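Local coordinates for hypothetical protein (Ruminococcus gnavus, PDB 4QAN) that is of unknown function but adopts a cystatin-like fold, as a divergent member of the NTF2-like superfamily, and binds magnesium, at residues 36-41 with 110-115; 121-126 with 141-146. All coordinates share one frame; numbering follows the deposited sequence.

Interaction 1 of 2, residues 36-41 with 110-115; sequences SALKKN and PEIETL
K39 runs its side chain alongside the turn at 112-115, with CG anti to the backbone N (chi1 -173°) and the chain extended until a bend at chi4 (61°) turns the ammonium onto two carbonyls. K39 NZ donates to L115 O at 2.7 Å, in the carbonyl plane and on a lone pair. The second bond, from K39 NZ to E113 O at 3.2 Å, comes from above the carbonyl plane, 31° out of it, and is the longer of the two. On the way, CG of K39 passes 3.4 Å from the same E113 O. This lysine stands at the C-terminal end of helix 27-39, which closes in a Schellman motif with N41 as the C-prime residue at positive phi; the partner is the linker, with a short 3-10 turn, that leads from helix 87-108 into strand 116-122. On the buried side L38 points at I112, whose CG1 lies anti to the backbone N and carries CD1 to 3.8 Å from L38 CB; F102 and S106 of helix 87-108 also touch L38. The CB of E113 points away from the helix end, yet E113 CA makes a nearly straight C-H...O contact with K39 O, 3.6 Å long.

Interaction 2 of 2, residues 121-126 with 141-146; sequences AEKKEK and VSELEI
A121 O is gripped twice by strand 140-150: E145 N donates to it at 2.8 Å, with 153° at the hydrogen, and the C-H of L144 CA adds a weaker contact to A121 O at 3.3 Å. Strand 116-122, which carries A121, is the edge partner of strand 140-150 in the antiparallel sheet of the cystatin-like fold. A121 and E145 form a hydrogen-bonded pair, its other bond running from A121 N to E145 O, also 2.8 Å long. E122 and L144 follow as a non-hydrogen-bonded pair; L144 turns to the face covered by V31 of helix 27-39. From just beyond the end of the strand, K123 N donates to E143 O at 2.8 Å, nearly along the C=O axis but bent at the hydrogen (144°).

K123 carries the side-chain contact. Its CB comes close to E143 O, a carbon-oxygen approach of 3.1 Å and not a bond. The chain bends at chi3 (80°) and then lies beside the E143 side chain, pointing the same way, so that K123 NZ meets E143 OE2 in a salt bridge that is weak as a hydrogen bond, at 3.5 Å. E175 adds a second, long and weak ion pair to this NZ. The aliphatic part of K123 crosses E145 at about a right angle, resting K123 CG on E145 OE2 at 3.5 Å. An alanine here removes the ammonium and the outer methylenes, and would probably leave the carboxylate of buried E143 less well balanced and the E145 side chain less well packed. E143 has R128 and L132 of helix 126-135 against its side chain. S142 OG, anti to its backbone N, bonds to E27 OE2 and stays 4.2 Å from E122 OE1.

Strand 116-122 connects the two contacts: the linker in interaction 1 leads directly into it, and interaction 2 lies at its far end, where it pairs with strand 140-150. Along the chain they come in series, the first closing before the second opens. Their centres are 22 Å apart and their nearest atoms about 7 Å, without touching. Helix 27-39 is also common to both: its C-terminal end meets the linker entering strand 116-122, while V31 and L35, farther back, pack on the neighbouring strand 140-150. Helix and sheet are thus tied at two places in this cystatin-like domain, away from the magnesium site at S360.

Interaction 1 of 2, residues 36-41 with 110-115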
loop_
_atom_site.group_PDB
_atom_site.type_symbol
_atom_site.label_atom_id
_atom_site.label_comp_id
_atom_site.label_asym_id
_atom_site.label_seq_id
_atom_site.Cartn_x
_atom_site.Cartn_y
_atom_site.Cartn_z
ATOM N N SER A 36 -16.755 -12.930 -9.690
ATOM C CA SER A 36 -17.575 -13.465 -8.598
ATOM C C SER A 36 -17.436 -12.645 -7.313
ATOM O O SER A 36 -18.429 -12.323 -6.656
ATOM C CB SER A 36 -17.184 -14.901 -8.285
ATOM O OG SER A 36 -17.824 -15.307 -7.096
ATOM N N ALA A 37 -16.197 -12.340 -6.944
ATOM C CA ALA A 37 -15.940 -11.543 -5.753
ATOM C C ALA A 37 -16.750 -10.260 -5.812
ATOM O O ALA A 37 -17.450 -9.931 -4.857
ATOM C CB ALA A 37 -14.461 -11.228 -5.625
ATOM N N LEU A 38 -16.658 -9.558 -6.945
ATOM C CA LEU A 38 -17.396 -8.314 -7.160
ATOM C C LEU A 38 -18.896 -8.544 -7.093
ATOM O O LEU A 38 -19.625 -7.737 -6.530
ATOM C CB LEU A 38 -17.034 -7.692 -8.509
ATOM C CG LEU A 38 -15.619 -7.116 -8.595
ATOM C CD1 LEU A 38 -15.107 -7.106 -10.022
ATOM C CD2 LEU A 38 -15.555 -5.711 -8.010
ATOM N N LYS A 39 -19.352 -9.644 -7.669
ATOM C CA LYS A 39 -20.771 -9.982 -7.642
ATOM C C LYS A 39 -21.268 -10.139 -6.207
ATOM O O LYS A 39 -22.362 -9.681 -5.876
ATOM C CB LYS A 39 -21.020 -11.276 -8.419
ATOM C CG LYS A 39 -22.483 -11.646 -8.597
ATOM C CD LYS A 39 -22.598 -12.992 -9.295
ATOM C CE LYS A 39 -24.038 -13.361 -9.582
ATOM N NZ LYS A 39 -24.673 -12.357 -10.478
ATOM N N LYS A 40 -20.451 -10.782 -5.368
ATOM C CA LYS A 40 -20.815 -11.080 -3.984
ATOM C C LYS A 40 -20.375 -9.981 -3.036
ATOM O O LYS A 40 -20.422 -10.159 -1.823
ATOM C CB LYS A 40 -20.170 -12.389 -3.532
ATOM C CG LYS A 40 -20.484 -13.584 -4.398
ATOM C CD LYS A 40 -19.590 -14.751 -4.020
ATOM C CE LYS A 40 -20.210 -16.077 -4.408
ATOM N NZ LYS A 40 -19.964 -16.416 -5.840
ATOM N N ASN A 41 -19.930 -8.851 -3.579
ATOM C CA ASN A 41 -19.400 -7.760 -2.770
ATOM C C ASN A 41 -18.488 -8.283 -1.632
ATOM O O ASN A 41 -18.587 -7.848 -0.489
ATOM C CB ASN A 41 -20.559 -6.912 -2.225
ATOM C CG ASN A 41 -20.091 -5.620 -1.560
ATOM O OD1 ASN A 41 -19.003 -5.097 -1.839
ATOM N ND2 ASN A 41 -20.916 -5.100 -0.665
ATOM N N PRO A 110 -23.836 0.029 -11.536
ATOM C CA PRO A 110 -25.001 -0.085 -10.665
ATOM C C PRO A 110 -25.569 -1.508 -10.712
ATOM O O PRO A 110 -25.580 -2.131 -11.789
ATOM C CB PRO A 110 -25.982 0.930 -11.264
ATOM C CG PRO A 110 -25.638 0.969 -12.719
ATOM C CD PRO A 110 -24.154 0.719 -12.803
ATOM N N GLU A 111 -26.020 -2.012 -9.559
ATOM C CA GLU A 111 -26.533 -3.380 -9.449
ATOM C C GLU A 111 -25.472 -4.371 -9.916
ATOM O O GLU A 111 -25.740 -5.233 -10.752
ATOM C CB GLU A 111 -27.810 -3.566 -10.279
ATOM C CG GLU A 111 -28.917 -2.562 -10.004
ATOM C CD GLU A 111 -30.152 -2.827 -10.853
ATOM O OE1 GLU A 111 -30.042 -2.828 -12.102
ATOM O OE2 GLU A 111 -31.239 -3.038 -10.273
ATOM N N ILE A 112 -24.254 -4.220 -9.393
ATOM C CA ILE A 112 -23.164 -5.150 -9.701
ATOM C C ILE A 112 -23.494 -6.542 -9.139
ATOM O O ILE A 112 -23.000 -7.547 -9.630
ATOM C CB ILE A 112 -21.779 -4.614 -9.229
ATOM C CG1 ILE A 112 -20.661 -5.582 -9.625
ATOM C CG2 ILE A 112 -21.734 -4.350 -7.721
ATOM C CD1 ILE A 112 -19.315 -4.917 -9.784
ATOM N N GLU A 113 -24.375 -6.584 -8.143
ATOM C CA GLU A 113 -24.907 -7.836 -7.589
ATOM C C GLU A 113 -25.559 -8.743 -8.637
ATOM O O GLU A 113 -25.465 -9.973 -8.549
ATOM C CB GLU A 113 -25.938 -7.537 -6.488
ATOM C CG GLU A 113 -25.342 -6.993 -5.191
ATOM C CD GLU A 113 -24.909 -5.531 -5.267
ATOM O OE1 GLU A 113 -25.345 -4.814 -6.201
ATOM O OE2 GLU A 113 -24.128 -5.099 -4.382
ATOM N N THR A 114 -26.216 -8.139 -9.625
ATOM C CA THR A 114 -26.964 -8.890 -10.642
ATOM C C THR A 114 -26.134 -9.233 -11.894
ATOM O O THR A 114 -26.687 -9.429 -12.978
ATOM C CB THR A 114 -28.214 -8.097 -11.073
ATOM O OG1 THR A 114 -27.812 -6.837 -11.635
ATOM C CG2 THR A 114 -29.132 -7.856 -9.875
ATOM N N LEU A 115 -24.817 -9.350 -11.721
ATOM C CA LEU A 115 -23.863 -9.415 -12.833
ATOM C C LEU A 115 -23.876 -10.753 -13.593
ATOM O O LEU A 115 -23.863 -11.820 -12.986
ATOM C CB LEU A 115 -22.462 -9.116 -12.287
ATOM C CG LEU A 115 -21.196 -9.309 -13.124
ATOM C CD1 LEU A 115 -20.115 -8.382 -12.588
ATOM C CD2 LEU A 115 -20.705 -10.755 -13.127
#

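Interaction 2 of 2, residues 121-126 with 141-146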
loop_
_atom_site.group_PDB
_atom_site.type_symbol
_atom_site.label_atom_id
_atom_site.label_comp_id
_atom_site.label_asym_id
_atom_site.label_seq_id
_atom_site.Cartn_x
_atom_site.Cartn_y
_atom_site.Cartn_z
ATOM N N ALA A 121 -12.731 -11.636 -23.477
ATOM C CA ALA A 121 -11.931 -11.650 -24.705
ATOM C C ALA A 121 -10.496 -11.212 -24.438
ATOM O O ALA A 121 -10.272 -10.287 -23.672
ATOM C CB ALA A 121 -12.570 -10.753 -25.752
ATOM N N GLU A 122 -9.534 -11.878 -25.077
ATOM C CA GLU A 122 -8.119 -11.525 -24.949
ATOM C C GLU A 122 -7.763 -10.398 -25.904
ATOM O O GLU A 122 -7.751 -10.601 -27.105
ATOM C CB GLU A 122 -7.215 -12.733 -25.236
ATOM C CG GLU A 122 -7.171 -13.766 -24.116
ATOM C CD GLU A 122 -6.063 -14.796 -24.287
ATOM O OE1 GLU A 122 -4.941 -14.425 -24.707
ATOM O OE2 GLU A 122 -6.314 -15.981 -23.983
ATOM N N LYS A 123 -7.457 -9.219 -25.369
ATOM C CA LYS A 123 -7.099 -8.060 -26.200
ATOM C C LYS A 123 -5.866 -8.368 -27.065
ATOM O O LYS A 123 -4.978 -9.103 -26.639
ATOM C CB LYS A 123 -6.848 -6.829 -25.322
ATOM C CG LYS A 123 -7.387 -5.538 -25.905
ATOM C CD LYS A 123 -7.201 -4.370 -24.954
ATOM C CE LYS A 123 -5.782 -3.835 -25.019
ATOM N NZ LYS A 123 -5.585 -2.667 -24.120
ATOM N N LYS A 124 -5.817 -7.806 -28.273
ATOM C CA LYS A 124 -4.790 -8.176 -29.259
ATOM C C LYS A 124 -3.647 -7.161 -29.378
ATOM O O LYS A 124 -3.535 -6.481 -30.400
ATOM C CB LYS A 124 -5.432 -8.381 -30.635
ATOM N N GLU A 125 -2.798 -7.084 -28.348
ATOM C CA GLU A 125 -1.632 -6.183 -28.337
ATOM C C GLU A 125 -0.389 -6.890 -27.774
ATOM O O GLU A 125 -0.157 -6.867 -26.566
ATOM C CB GLU A 125 -1.904 -4.927 -27.488
ATOM C CG GLU A 125 -3.361 -4.520 -27.319
ATOM C CD GLU A 125 -3.896 -3.725 -28.489
ATOM O OE1 GLU A 125 -3.352 -2.631 -28.747
ATOM O OE2 GLU A 125 -4.867 -4.181 -29.135
ATOM N N LYS A 126 0.413 -7.509 -28.635
ATOM C CA LYS A 126 1.646 -8.184 -28.193
ATOM C C LYS A 126 2.723 -7.184 -27.739
ATOM O O LYS A 126 3.570 -7.508 -26.891
ATOM C CB LYS A 126 2.200 -9.091 -29.302
ATOM N N VAL A 141 1.797 -11.374 -19.286
ATOM C CA VAL A 141 0.719 -10.430 -19.008
ATOM C C VAL A 141 -0.355 -10.640 -20.058
ATOM O O VAL A 141 -0.058 -10.776 -21.243
ATOM C CB VAL A 141 1.202 -8.960 -19.040
ATOM C CG1 VAL A 141 0.033 -7.990 -19.135
ATOM C CG2 VAL A 141 2.020 -8.652 -17.802
ATOM N N SER A 142 -1.608 -10.677 -19.627
ATOM C CA SER A 142 -2.728 -10.815 -20.557
ATOM C C SER A 142 -3.771 -9.741 -20.268
ATOM O O SER A 142 -4.352 -9.716 -19.185
ATOM C CB SER A 142 -3.346 -12.200 -20.441
ATOM O OG SER A 142 -4.558 -12.246 -21.157
ATOM N N GLU A 143 -3.975 -8.842 -21.231
ATOM C CA GLU A 143 -4.966 -7.775 -21.112
ATOM C C GLU A 143 -6.294 -8.275 -21.650
ATOM O O GLU A 143 -6.399 -8.599 -22.828
ATOM C CB GLU A 143 -4.527 -6.532 -21.883
ATOM C CG GLU A 143 -3.602 -5.612 -21.104
ATOM C CD GLU A 143 -3.247 -4.361 -21.890
ATOM O OE1 GLU A 143 -2.704 -4.513 -23.007
ATOM O OE2 GLU A 143 -3.509 -3.234 -21.398
ATOM N N LEU A 144 -7.298 -8.344 -20.780
ATOM C CA LEU A 144 -8.595 -8.896 -21.144
ATOM C C LEU A 144 -9.671 -7.837 -21.154
ATOM O O LEU A 144 -9.697 -6.954 -20.299
ATOM C CB LEU A 144 -9.006 -10.026 -20.195
ATOM C CG LEU A 144 -8.102 -11.266 -20.249
ATOM C CD1 LEU A 144 -7.076 -11.229 -19.128
ATOM C CD2 LEU A 144 -8.911 -12.551 -20.178
ATOM N N GLU A 145 -10.537 -7.931 -22.157
ATOM C CA GLU A 145 -11.761 -7.159 -22.222
ATOM C C GLU A 145 -12.877 -8.059 -21.723
ATOM O O GLU A 145 -13.014 -9.195 -22.183
ATOM C CB GLU A 145 -12.060 -6.751 -23.662
ATOM C CG GLU A 145 -10.963 -5.952 -24.348
ATOM C CD GLU A 145 -11.333 -5.588 -25.775
ATOM O OE1 GLU A 145 -12.248 -6.227 -26.342
ATOM O OE2 GLU A 145 -10.714 -4.659 -26.333
ATOM N N ILE A 146 -13.684 -7.550 -20.798
ATOM C CA ILE A 146 -14.724 -8.356 -20.170
ATOM C C ILE A 146 -16.080 -7.703 -20.397
ATOM O O ILE A 146 -16.277 -6.544 -20.055
ATOM C CB ILE A 146 -14.446 -8.516 -18.664
ATOM C CG1 ILE A 146 -13.043 -9.090 -18.444
ATOM C CG2 ILE A 146 -15.484 -9.405 -17.992
ATOM C CD1 ILE A 146 -12.497 -8.810 -17.067
#